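Local coordinates for protein probable mannosyltransferase KTR4 (PDB 5A07) that belongs to a family of GT-A-fold glycosyltransferases, as a probable mannosyltransferase, and binds guanosine-5'-diphosphate and a manganese ion, at residues Q74-F79 / N414-A419; V259-D264 / F293-D298; E183-E188 / E201-H206; E335-Y340 / S359-L364. One frame throughout, in Å; residues are numbered along the deposited sequence.

Contact 1. Residues Q74-F79 / N414-A419; sequences QLYEEF and NQNCQA
Asn416 uses the two ends of its amide differently: OD1 takes the backbone N-H of Gln418, while ND2 rests on the ring of Tyr76. The OD1 to Gln418 N bond is 3.0 Å long and fairly straight at 160°, with the donor lying above the carbonyl plane; reaching two residues ahead, it makes an Asx turn. This bond holds the amide in place against helix 65-80. ND2 sits 3.4 Å above the Tyr76 ring, over its centre, and the amide stands almost upright on the ring with the planes 81° apart, consistent with N-H groups approaching the pi cloud. On Tyr76, CG lies opposite the backbone N (chi1 179°), which carries the phenol away from its own helix and under this amide. Gln418 meets the same ring with its aliphatic part: CB is 3.9 Å from Tyr76 CD1, and CG lies at the ring edge, in plane. Beyond CG the chain folds over, turning its amide from the ring. From the residue just before Tyr76, Leu75 CD2 approaches Ala419 O at 3.7 Å and Ala419 CB at 4.3 Å. Cys417, the N-cap of helix 418-425, is tied by its disulfide to Cys315. The helix start is held by covalent and turn bonds, whereas between these two segments the tie to helix 65-80 is an amide over an aromatic face, with apolar packing beside it.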
# COMPACT_ATOMS: atom_id res chain seq x y z
N GLN B 74 20.65 -9.13 -3.73
CA GLN B 74 21.76 -8.81 -2.89
C GLN B 74 21.56 -7.47 -2.22
O GLN B 74 21.90 -7.30 -1.04
CB GLN B 74 23.10 -8.79 -3.67
CG GLN B 74 24.25 -8.33 -2.81
CD GLN B 74 25.62 -8.51 -3.51
OE1 GLN B 74 26.63 -8.00 -3.06
NE2 GLN B 74 25.63 -9.22 -4.60
N LEU B 75 21.09 -6.47 -2.97
CA LEU B 75 20.81 -5.14 -2.39
C LEU B 75 19.72 -5.21 -1.29
O LEU B 75 19.86 -4.69 -0.20
CB LEU B 75 20.41 -4.14 -3.46
CG LEU B 75 20.08 -2.76 -2.89
CD1 LEU B 75 21.34 -2.15 -2.26
CD2 LEU B 75 19.57 -1.83 -3.96
N TYR B 76 18.67 -5.94 -1.58
CA TYR B 76 17.61 -6.22 -0.58
C TYR B 76 18.17 -6.85 0.66
O TYR B 76 17.89 -6.42 1.75
CB TYR B 76 16.51 -7.07 -1.24
CG TYR B 76 15.40 -7.44 -0.30
CD1 TYR B 76 14.36 -6.57 -0.04
CD2 TYR B 76 15.37 -8.68 0.31
CE1 TYR B 76 13.30 -6.92 0.83
CE2 TYR B 76 14.32 -9.05 1.14
CZ TYR B 76 13.30 -8.17 1.41
OH TYR B 76 12.36 -8.53 2.34
N GLU B 77 18.94 -7.91 0.50
CA GLU B 77 19.55 -8.58 1.60
C GLU B 77 20.45 -7.70 2.45
O GLU B 77 20.44 -7.80 3.67
CB GLU B 77 20.30 -9.81 1.08
CG GLU B 77 21.03 -10.56 2.16
CD GLU B 77 21.84 -11.79 1.64
OE1 GLU B 77 21.23 -12.84 1.29
OE2 GLU B 77 23.09 -11.74 1.65
N GLU B 78 21.22 -6.84 1.80
CA GLU B 78 22.06 -5.92 2.54
C GLU B 78 21.25 -5.04 3.42
O GLU B 78 21.71 -4.63 4.50
CB GLU B 78 22.89 -5.06 1.58
CG GLU B 78 24.03 -5.90 0.98
CD GLU B 78 24.73 -5.28 -0.27
OE1 GLU B 78 24.26 -4.28 -0.84
OE2 GLU B 78 25.72 -5.89 -0.73
N PHE B 79 20.04 -4.69 2.99
CA PHE B 79 19.23 -3.91 3.91
C PHE B 79 18.59 -4.74 5.00
O PHE B 79 18.59 -4.37 6.16
CB PHE B 79 18.19 -3.05 3.14
CG PHE B 79 18.76 -1.74 2.66
CD1 PHE B 79 19.72 -1.73 1.69
CD2 PHE B 79 18.36 -0.54 3.20
CE1 PHE B 79 20.35 -0.55 1.31
CE2 PHE B 79 18.91 0.67 2.77
CZ PHE B 79 19.92 0.64 1.83
N ASN B 414 11.29 -12.78 -7.93
CA ASN B 414 11.18 -11.71 -8.92
C ASN B 414 9.93 -10.82 -8.85
O ASN B 414 9.80 -9.88 -9.65
CB ASN B 414 11.35 -12.26 -10.35
CG ASN B 414 10.17 -13.06 -10.82
OD1 ASN B 414 9.28 -13.47 -10.07
ND2 ASN B 414 10.20 -13.35 -12.09
N GLN B 415 9.03 -11.09 -7.91
CA GLN B 415 7.94 -10.19 -7.61
C GLN B 415 8.30 -9.05 -6.61
O GLN B 415 7.53 -8.17 -6.42
CB GLN B 415 6.72 -11.03 -7.10
CG GLN B 415 6.24 -12.10 -8.09
CD GLN B 415 5.98 -11.54 -9.45
OE1 GLN B 415 5.13 -10.72 -9.62
NE2 GLN B 415 6.75 -12.00 -10.45
N ASN B 416 9.48 -9.07 -6.04
CA ASN B 416 9.96 -8.05 -5.11
C ASN B 416 10.48 -6.83 -5.92
O ASN B 416 11.34 -7.00 -6.78
CB ASN B 416 11.09 -8.61 -4.28
CG ASN B 416 11.39 -7.79 -3.03
OD1 ASN B 416 10.83 -6.70 -2.82
ND2 ASN B 416 12.27 -8.29 -2.24
N CYS B 417 9.89 -5.67 -5.64
CA CYS B 417 10.34 -4.41 -6.24
C CYS B 417 11.11 -3.55 -5.27
O CYS B 417 11.49 -2.44 -5.58
CB CYS B 417 9.16 -3.68 -6.86
SG CYS B 417 9.76 -2.38 -7.98
N GLN B 418 11.39 -4.05 -4.06
CA GLN B 418 11.98 -3.23 -3.04
C GLN B 418 13.39 -2.71 -3.43
O GLN B 418 13.72 -1.58 -3.09
CB GLN B 418 12.01 -3.93 -1.69
CG GLN B 418 12.55 -3.09 -0.52
CD GLN B 418 11.58 -1.99 -0.15
OE1 GLN B 418 10.38 -2.24 0.03
NE2 GLN B 418 12.06 -0.80 -0.04
N ALA B 419 14.20 -3.50 -4.16
CA ALA B 419 15.51 -3.05 -4.60
C ALA B 419 15.42 -1.82 -5.47
O ALA B 419 16.25 -0.93 -5.34
CB ALA B 419 16.27 -4.15 -5.35

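Contact 2. Residues V259-D264 / F293-D298; sequences VLNLYD and FAWLKD. With ACT (acetate ion), chain H.
Trp295 NE1 donates to Asn261 OD1 across 3.0 Å, the one direct hydrogen bond between strand and helix here. The oxygen lies at the indole edge, practically in the ring plane, and receives the N-H on a lone pair in its own carbonyl plane; the bond is somewhat bent at 146°. The amide is turned 75° from the indole, so its oxygen comes to NE1 without the two flat groups stacking. A trans first torsion in Trp295 (chi1 -178°) swings the long indole toward the strand, although the CA atoms of Asn261 and Trp295 are 10.4 Å apart. A second, wet bridge runs alongside. One water lies 2.7 Å from Tyr263 OH and donates to Asp298 O, also at 2.7 Å, replacing a direct contact that the 4.4 Å from Tyr263 OH to Asp298 O does not allow.

Further out, Phe317 stacks on Trp295 and Trp421 meets it edge-to-face, so the indole is held on more than its N-H. OD1 and OD2 of Asp298 are hydrogen-bonded to Ser300 OG and Thr420 OG1. Lys297 NZ donates to an acetate, probably from the crystallisation liquor, and is also hydrogen-bonded to Gly311 O, Leu53 O and Tyr306 OH, four partners for three hydrogens. The short helix 293-297 packs beside strand 256-262 of the main mixed sheet, with helix 418-425 touching both and helix 354-365 lying against Leu296.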
# COMPACT_ATOMS: atom_id res chain seq x y z
N VAL B 259 5.43 -1.37 4.03
CA VAL B 259 6.40 -2.42 4.38
C VAL B 259 6.92 -3.29 3.23
O VAL B 259 8.09 -3.81 3.31
CB VAL B 259 5.95 -3.35 5.55
CG1 VAL B 259 5.85 -2.61 6.85
CG2 VAL B 259 4.64 -4.05 5.25
N LEU B 260 6.07 -3.52 2.23
CA LEU B 260 6.36 -4.43 1.17
C LEU B 260 6.05 -3.74 -0.18
O LEU B 260 5.13 -2.94 -0.27
CB LEU B 260 5.52 -5.75 1.31
CG LEU B 260 6.02 -6.62 2.47
CD1 LEU B 260 5.01 -7.65 2.95
CD2 LEU B 260 7.35 -7.28 2.08
N ASN B 261 6.80 -4.09 -1.22
CA ASN B 261 6.81 -3.33 -2.50
C ASN B 261 6.98 -4.37 -3.59
O ASN B 261 8.00 -5.03 -3.64
CB ASN B 261 8.01 -2.37 -2.39
CG ASN B 261 8.04 -1.31 -3.45
OD1 ASN B 261 7.98 -1.60 -4.67
ND2 ASN B 261 8.20 -0.07 -3.00
N LEU B 262 5.99 -4.52 -4.45
CA LEU B 262 5.86 -5.64 -5.34
C LEU B 262 5.54 -5.23 -6.80
O LEU B 262 5.01 -4.17 -7.07
CB LEU B 262 4.68 -6.56 -4.92
CG LEU B 262 4.61 -7.14 -3.49
CD1 LEU B 262 3.36 -8.02 -3.32
CD2 LEU B 262 5.86 -7.91 -3.20
N TYR B 263 5.79 -6.16 -7.67
CA TYR B 263 5.29 -6.14 -9.03
C TYR B 263 3.84 -6.64 -8.98
O TYR B 263 3.49 -7.48 -8.16
CB TYR B 263 6.12 -7.01 -9.94
CG TYR B 263 7.45 -6.41 -10.26
CD1 TYR B 263 8.53 -6.54 -9.37
CD2 TYR B 263 7.64 -5.67 -11.39
CE1 TYR B 263 9.78 -5.95 -9.65
CE2 TYR B 263 8.89 -5.03 -11.67
CZ TYR B 263 9.96 -5.20 -10.79
OH TYR B 263 11.17 -4.56 -11.03
N ASP B 264 3.05 -6.19 -9.93
CA ASP B 264 1.72 -6.66 -10.07
C ASP B 264 1.58 -7.58 -11.29
O ASP B 264 2.43 -7.67 -12.13
CB ASP B 264 0.76 -5.47 -10.20
CG ASP B 264 -0.63 -5.73 -9.52
OD1 ASP B 264 -1.04 -6.88 -9.37
OD2 ASP B 264 -1.31 -4.80 -9.15
N PHE B 293 9.67 8.59 -10.19
CA PHE B 293 9.53 8.25 -11.59
C PHE B 293 10.34 7.06 -12.04
O PHE B 293 9.86 6.28 -12.82
CB PHE B 293 9.87 9.47 -12.47
CG PHE B 293 9.07 10.68 -12.11
CD1 PHE B 293 7.69 10.67 -12.16
CD2 PHE B 293 9.70 11.85 -11.73
CE1 PHE B 293 6.95 11.80 -11.82
CE2 PHE B 293 8.96 12.97 -11.41
CZ PHE B 293 7.58 12.93 -11.42
N ALA B 294 11.56 6.89 -11.52
CA ALA B 294 12.33 5.77 -11.87
C ALA B 294 11.65 4.42 -11.45
O ALA B 294 11.65 3.42 -12.19
CB ALA B 294 13.72 5.92 -11.26
N TRP B 295 11.08 4.42 -10.28
CA TRP B 295 10.37 3.24 -9.76
C TRP B 295 9.22 2.83 -10.65
O TRP B 295 9.03 1.63 -10.88
CB TRP B 295 9.85 3.58 -8.37
CG TRP B 295 9.12 2.55 -7.59
CD1 TRP B 295 9.60 1.37 -7.15
CD2 TRP B 295 7.78 2.64 -7.09
NE1 TRP B 295 8.65 0.70 -6.42
CE2 TRP B 295 7.54 1.48 -6.34
CE3 TRP B 295 6.78 3.56 -7.21
CZ2 TRP B 295 6.32 1.23 -5.74
CZ3 TRP B 295 5.58 3.33 -6.57
CH2 TRP B 295 5.36 2.16 -5.85
N LEU B 296 8.48 3.77 -11.22
CA LEU B 296 7.44 3.47 -12.21
C LEU B 296 7.98 2.94 -13.58
O LEU B 296 7.29 2.24 -14.30
CB LEU B 296 6.63 4.69 -12.49
CG LEU B 296 5.99 5.38 -11.29
CD1 LEU B 296 5.27 6.63 -11.69
CD2 LEU B 296 5.01 4.38 -10.64
N LYS B 297 9.22 3.24 -13.92
CA LYS B 297 9.75 3.00 -15.26
C LYS B 297 10.81 1.94 -15.32
O LYS B 297 11.35 1.69 -16.39
CB LYS B 297 10.31 4.31 -15.81
CG LYS B 297 9.36 5.45 -15.89
CD LYS B 297 8.16 5.22 -16.77
CE LYS B 297 8.56 4.78 -18.18
NZ LYS B 297 7.35 4.64 -19.10
N ASP B 298 11.07 1.22 -14.22
CA ASP B 298 12.11 0.23 -14.18
C ASP B 298 11.70 -1.01 -14.91
O ASP B 298 10.83 -1.80 -14.45
CB ASP B 298 12.52 -0.16 -12.74
CG ASP B 298 13.84 -0.92 -12.70
OD1 ASP B 298 14.33 -1.34 -13.77
OD2 ASP B 298 14.34 -1.24 -11.59
C ACT H . 7.48 3.75 -22.88
O ACT H . 8.42 2.91 -22.76
OXT ACT H . 7.07 4.51 -21.96
CH3 ACT H . 6.79 3.87 -24.23
O HOH W 1 11.62 -4.29 -13.69

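Contact 3. Residues E183-E188 / E201-H206; sequences ERYDQE and EVESYH. With GDP (guanosine-5'-diphosphate), chain F.
Tyr185 points its ring edge at the face of His206 in a T-shaped pair: the planes stand 82° apart and the centroids are 5.2 Å from each other. CE1 of Tyr185 sits 3.8 Å above the imidazole plane, over its centre, and Tyr185 OH comes 3.7 Å from His206 CD2. Because Tyr185 extends away from its own backbone N (chi1 164°), the phenol reaches out from helix 182-194 to the start of helix 203-214. His206 is kept from turning by hydrogen bonds at both ring nitrogens, ND1 with Phe347 O and NE2 with Ala200 O, and so offers a fixed face.

The Tyr185 hydroxyl also lies against Glu203, 3.4 Å from its CA and 3.6 Å from its CB. The Glu203 chain runs on extended, and its carboxylate makes a salt bridge with Arg182. Two waters fill in the polar side. One lies 2.6 Å from Tyr185 OH and donates to Glu201 O; the other donates both to Asp186 O and to Glu201 OE2, linking the helix backbone to an acidic side chain.

Tyr205, just before His206, leads to the nucleotide: its OH donates to O2B of guanosine-5'-diphosphate over 2.7 Å, while Ser204 CB lies near the base oxygen O6. The first turn of helix 203-214 carries ligand contacts on one residue pair and, through His206, an aromatic hold on helix 182-194; that hold combines ring packing with water-mediated bonds, a mixture consistent with its partly exposed place. Both imidazole nitrogens face carbonyl oxygens, which would favour a doubly protonated ring.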
# COMPACT_ATOMS: atom_id res chain seq x y z
N GLU B 183 -22.96 -6.42 -19.29
CA GLU B 183 -22.66 -7.50 -20.25
C GLU B 183 -21.19 -7.46 -20.77
O GLU B 183 -20.48 -8.50 -20.92
CB GLU B 183 -23.72 -7.54 -21.38
CG GLU B 183 -23.92 -8.93 -21.98
CD GLU B 183 -25.07 -8.98 -22.98
OE1 GLU B 183 -25.73 -7.92 -23.19
OE2 GLU B 183 -25.31 -10.09 -23.55
N ARG B 184 -20.68 -6.26 -20.98
CA ARG B 184 -19.25 -6.13 -21.28
C ARG B 184 -18.34 -6.64 -20.12
O ARG B 184 -17.40 -7.43 -20.32
CB ARG B 184 -18.97 -4.69 -21.59
CG ARG B 184 -17.56 -4.48 -22.08
CD ARG B 184 -17.42 -3.03 -22.47
NE ARG B 184 -16.04 -2.58 -22.44
CZ ARG B 184 -15.69 -1.30 -22.52
NH1 ARG B 184 -16.60 -0.35 -22.61
NH2 ARG B 184 -14.41 -0.98 -22.49
N TYR B 185 -18.71 -6.23 -18.91
CA TYR B 185 -18.07 -6.70 -17.71
C TYR B 185 -17.97 -8.21 -17.78
O TYR B 185 -16.88 -8.79 -17.60
CB TYR B 185 -18.84 -6.15 -16.47
CG TYR B 185 -18.48 -6.87 -15.20
CD1 TYR B 185 -17.27 -6.65 -14.58
CD2 TYR B 185 -19.32 -7.82 -14.65
CE1 TYR B 185 -16.92 -7.35 -13.44
CE2 TYR B 185 -18.98 -8.54 -13.52
CZ TYR B 185 -17.77 -8.28 -12.91
OH TYR B 185 -17.41 -8.97 -11.79
N ASP B 186 -19.10 -8.88 -18.10
CA ASP B 186 -19.12 -10.36 -18.03
C ASP B 186 -18.21 -11.01 -19.02
O ASP B 186 -17.48 -11.96 -18.71
CB ASP B 186 -20.55 -10.93 -18.13
CG ASP B 186 -21.31 -10.82 -16.80
OD1 ASP B 186 -20.72 -11.08 -15.71
OD2 ASP B 186 -22.48 -10.44 -16.86
N GLN B 187 -18.20 -10.44 -20.21
CA GLN B 187 -17.40 -10.96 -21.30
C GLN B 187 -15.92 -10.69 -21.02
O GLN B 187 -15.09 -11.62 -21.09
CB GLN B 187 -17.87 -10.29 -22.60
CG GLN B 187 -16.93 -10.41 -23.79
CD GLN B 187 -17.03 -9.19 -24.71
OE1 GLN B 187 -17.16 -8.03 -24.26
NE2 GLN B 187 -16.96 -9.43 -26.00
N GLU B 188 -15.59 -9.45 -20.62
CA GLU B 188 -14.18 -9.16 -20.25
C GLU B 188 -13.67 -10.09 -19.16
O GLU B 188 -12.54 -10.62 -19.25
CB GLU B 188 -13.99 -7.73 -19.80
CG GLU B 188 -14.35 -6.68 -20.82
CD GLU B 188 -13.45 -6.60 -22.03
OE1 GLU B 188 -12.52 -7.44 -22.16
OE2 GLU B 188 -13.74 -5.66 -22.84
N GLU B 201 -13.73 -12.88 -11.94
CA GLU B 201 -15.19 -12.96 -12.03
C GLU B 201 -15.85 -12.75 -10.66
O GLU B 201 -17.04 -13.02 -10.50
CB GLU B 201 -15.57 -14.33 -12.67
CG GLU B 201 -15.19 -14.46 -14.16
CD GLU B 201 -15.60 -15.80 -14.82
OE1 GLU B 201 -14.91 -16.81 -14.57
OE2 GLU B 201 -16.57 -15.83 -15.60
N VAL B 202 -15.11 -12.29 -9.65
CA VAL B 202 -15.72 -12.01 -8.33
C VAL B 202 -16.10 -10.56 -8.22
O VAL B 202 -15.21 -9.71 -8.00
CB VAL B 202 -14.79 -12.43 -7.21
CG1 VAL B 202 -15.48 -12.25 -5.85
CG2 VAL B 202 -14.38 -13.89 -7.39
N GLU B 203 -17.39 -10.25 -8.36
CA GLU B 203 -17.80 -8.89 -8.46
C GLU B 203 -17.46 -8.08 -7.19
O GLU B 203 -17.12 -6.91 -7.26
CB GLU B 203 -19.30 -8.80 -8.76
CG GLU B 203 -19.78 -7.37 -8.98
CD GLU B 203 -21.23 -7.30 -9.45
OE1 GLU B 203 -21.78 -8.36 -9.81
OE2 GLU B 203 -21.80 -6.20 -9.45
N SER B 204 -17.60 -8.72 -6.02
CA SER B 204 -17.33 -8.04 -4.73
C SER B 204 -15.83 -7.53 -4.70
O SER B 204 -15.54 -6.55 -4.03
CB SER B 204 -17.60 -8.98 -3.60
OG SER B 204 -16.76 -10.10 -3.69
N TYR B 205 -14.95 -8.24 -5.39
CA TYR B 205 -13.51 -7.94 -5.36
C TYR B 205 -13.24 -6.69 -6.14
O TYR B 205 -12.49 -5.80 -5.71
CB TYR B 205 -12.69 -9.11 -5.86
CG TYR B 205 -11.22 -8.90 -5.56
CD1 TYR B 205 -10.71 -9.26 -4.31
CD2 TYR B 205 -10.35 -8.33 -6.48
CE1 TYR B 205 -9.35 -9.08 -4.01
CE2 TYR B 205 -8.98 -8.11 -6.18
CZ TYR B 205 -8.51 -8.49 -4.95
OH TYR B 205 -7.20 -8.33 -4.60
N HIS B 206 -13.88 -6.60 -7.31
CA HIS B 206 -13.89 -5.37 -8.06
C HIS B 206 -14.40 -4.20 -7.22
O HIS B 206 -13.82 -3.12 -7.17
CB HIS B 206 -14.75 -5.54 -9.33
CG HIS B 206 -14.18 -6.47 -10.33
ND1 HIS B 206 -13.56 -6.02 -11.48
CD2 HIS B 206 -14.16 -7.84 -10.41
CE1 HIS B 206 -13.22 -7.06 -12.24
NE2 HIS B 206 -13.56 -8.18 -11.61
PB GDP F . -6.36 -9.81 -1.13
O1B GDP F . -6.31 -11.26 -1.45
O2B GDP F . -6.24 -8.87 -2.18
O3B GDP F . -5.62 -9.49 0.11
O3A GDP F . -7.96 -9.64 -0.87
PA GDP F . -8.83 -9.76 0.45
O1A GDP F . -9.96 -10.69 0.32
O2A GDP F . -8.10 -9.88 1.72
O5' GDP F . -9.51 -8.33 0.44
C5' GDP F . -8.96 -7.07 0.85
C4' GDP F . -9.65 -6.49 2.08
O4' GDP F . -11.00 -6.21 1.72
C3' GDP F . -9.68 -7.42 3.28
O3' GDP F . -9.69 -6.61 4.48
C2' GDP F . -11.02 -8.16 3.09
O2' GDP F . -11.58 -8.58 4.33
C1' GDP F . -11.84 -7.07 2.51
N9 GDP F . -12.90 -7.54 1.58
C8 GDP F . -12.76 -8.19 0.39
N7 GDP F . -14.02 -8.37 -0.18
C5 GDP F . -14.93 -7.81 0.67
C6 GDP F . -16.40 -7.65 0.66
O6 GDP F . -16.97 -8.14 -0.37
N1 GDP F . -16.97 -7.04 1.71
C2 GDP F . -16.24 -6.58 2.79
N2 GDP F . -16.88 -6.00 3.80
N3 GDP F . -14.88 -6.71 2.86
C4 GDP F . -14.21 -7.25 1.82
O HOH W 2 -18.58 -11.25 -11.68
O HOH W 3 -17.36 -13.37 -16.45

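Contact 4. Residues E335-Y340 / S359-L364; sequences EKYMQY and SLALAL
Tyr337 supplies nearly half of the buried surface, the largest share, laying its phenol from helix 332-344 against Leu360 and Ala361 of helix 354-365. The side chain leaves its helix fully extended about the first bond (chi1 177°), and the ring reaches across between the two helices. One side of the ring meets Ala361: Tyr337 CD2 is 3.9 Å from Ala361 CB, and CE2 is 4.1 Å from the same methyl. Here the CA atoms of Tyr337 and Ala361 are 7.7 Å apart. At the far end the hydroxyl rests on Leu360, its OH 3.5 Å from both CB and CD1. The leucine chain therefore passes beside the oxygen, and the two side chains cross at a slant.

That oxygen, buried among carbons here, finds its polar partner in Thr276 OG1 of helix 272-282, which also brings Leu272 and Trp273 against Leu360. Phe279 of the same helix meets the Tyr337 ring. The phenol is amphipathic in its use: its carbons pack on helix 354-365, while its hydroxyl is hydrogen-bonded to a third helix, which satisfies the oxygen and limits where the ring can lie.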
# COMPACT_ATOMS: atom_id res chain seq x y z
N GLU B 335 -8.11 13.10 -5.91
CA GLU B 335 -9.57 13.01 -6.21
C GLU B 335 -9.90 13.12 -7.69
O GLU B 335 -10.74 12.37 -8.24
CB GLU B 335 -10.31 14.07 -5.44
CG GLU B 335 -10.17 13.95 -3.91
CD GLU B 335 -11.09 12.90 -3.33
OE1 GLU B 335 -11.16 11.76 -3.88
OE2 GLU B 335 -11.76 13.22 -2.31
N LYS B 336 -9.17 13.99 -8.40
CA LYS B 336 -9.37 14.12 -9.85
C LYS B 336 -8.93 12.90 -10.58
O LYS B 336 -9.57 12.41 -11.57
CB LYS B 336 -8.61 15.33 -10.36
CG LYS B 336 -9.13 16.63 -9.79
CD LYS B 336 -10.39 17.06 -10.53
CE LYS B 336 -10.65 18.55 -10.19
NZ LYS B 336 -12.08 18.87 -10.39
N TYR B 337 -7.81 12.33 -10.11
CA TYR B 337 -7.36 11.11 -10.74
C TYR B 337 -8.39 10.03 -10.53
O TYR B 337 -8.66 9.22 -11.44
CB TYR B 337 -5.95 10.75 -10.16
CG TYR B 337 -5.33 9.49 -10.62
CD1 TYR B 337 -5.19 9.21 -11.95
CD2 TYR B 337 -4.74 8.59 -9.70
CE1 TYR B 337 -4.56 8.05 -12.38
CE2 TYR B 337 -4.14 7.41 -10.11
CZ TYR B 337 -4.01 7.17 -11.44
OH TYR B 337 -3.42 6.02 -11.85
N MET B 338 -8.91 9.92 -9.30
CA MET B 338 -9.92 8.87 -9.04
C MET B 338 -11.16 9.02 -9.98
O MET B 338 -11.65 8.04 -10.56
CB MET B 338 -10.39 8.91 -7.55
CG MET B 338 -9.34 8.52 -6.51
SD MET B 338 -8.53 6.95 -6.89
CE MET B 338 -7.02 7.55 -7.61
N GLN B 339 -11.66 10.23 -10.08
CA GLN B 339 -12.75 10.53 -11.05
C GLN B 339 -12.46 10.10 -12.49
O GLN B 339 -13.27 9.40 -13.15
CB GLN B 339 -13.14 12.00 -11.01
CG GLN B 339 -14.50 12.26 -11.70
CD GLN B 339 -15.59 11.14 -11.50
OE1 GLN B 339 -16.01 10.84 -10.36
NE2 GLN B 339 -16.02 10.48 -12.62
N TYR B 340 -11.25 10.38 -12.93
CA TYR B 340 -10.81 9.97 -14.25
C TYR B 340 -10.83 8.47 -14.40
O TYR B 340 -11.36 7.89 -15.40
CB TYR B 340 -9.38 10.53 -14.52
CG TYR B 340 -8.94 10.43 -15.97
CD1 TYR B 340 -9.19 11.46 -16.88
CD2 TYR B 340 -8.27 9.31 -16.42
CE1 TYR B 340 -8.76 11.36 -18.19
CE2 TYR B 340 -7.86 9.20 -17.74
CZ TYR B 340 -8.11 10.23 -18.62
OH TYR B 340 -7.71 10.13 -19.91
N SER B 359 -0.58 3.65 -5.65
CA SER B 359 0.89 3.74 -5.84
C SER B 359 1.23 4.70 -7.01
O SER B 359 2.15 5.50 -6.89
CB SER B 359 1.51 2.38 -6.12
OG SER B 359 1.32 1.51 -5.01
N LEU B 360 0.43 4.67 -8.06
CA LEU B 360 0.64 5.63 -9.19
C LEU B 360 0.43 7.05 -8.78
O LEU B 360 1.22 7.95 -9.06
CB LEU B 360 -0.27 5.29 -10.40
CG LEU B 360 0.18 4.07 -11.12
CD1 LEU B 360 -0.92 3.54 -12.05
CD2 LEU B 360 1.40 4.34 -11.97
N ALA B 361 -0.63 7.27 -8.00
CA ALA B 361 -0.92 8.57 -7.48
C ALA B 361 0.20 9.07 -6.56
O ALA B 361 0.61 10.24 -6.64
CB ALA B 361 -2.22 8.61 -6.75
N LEU B 362 0.62 8.22 -5.63
CA LEU B 362 1.70 8.62 -4.73
C LEU B 362 3.00 8.95 -5.52
O LEU B 362 3.71 9.86 -5.22
CB LEU B 362 1.93 7.51 -3.71
CG LEU B 362 0.91 7.40 -2.61
CD1 LEU B 362 1.08 6.02 -1.95
CD2 LEU B 362 1.10 8.50 -1.58
N ALA B 363 3.34 8.13 -6.48
CA ALA B 363 4.60 8.28 -7.18
C ALA B 363 4.59 9.54 -8.11
O ALA B 363 5.62 10.19 -8.30
CB ALA B 363 4.87 7.05 -8.01
N LEU B 364 3.42 9.85 -8.68
CA LEU B 364 3.31 10.95 -9.66
C LEU B 364 3.03 12.27 -8.98
O LEU B 364 3.57 13.32 -9.43
CB LEU B 364 2.20 10.66 -10.67
CG LEU B 364 2.58 9.50 -11.57
CD1 LEU B 364 1.36 9.05 -12.32
CD2 LEU B 364 3.69 9.84 -12.53

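Contacts 1, 2 and 4 are buried, whereas contact 3 is partly exposed and lies farthest from the chain centre, its own centre about 24 Å away against about 11 Å for contact 2. Contacts 1 and 2 adjoin: Cys417 N is probably hydrogen-bonded to Asn261 O, and Gln415 O to Tyr263 N, so the 414-419 segment pairs with 259-264, the segment that also receives Trp295. Contact 2 meets contact 4 mainly through Leu296, packed on Leu360, Ala363 and Leu364, with Trp295 against Ser359. Contact 3 touches none of the others and alone includes nucleotide-binding residues. Tyrosine recurs throughout: under an amide, water-bridged, edge-on to an imidazole, or packed on leucine and alanine.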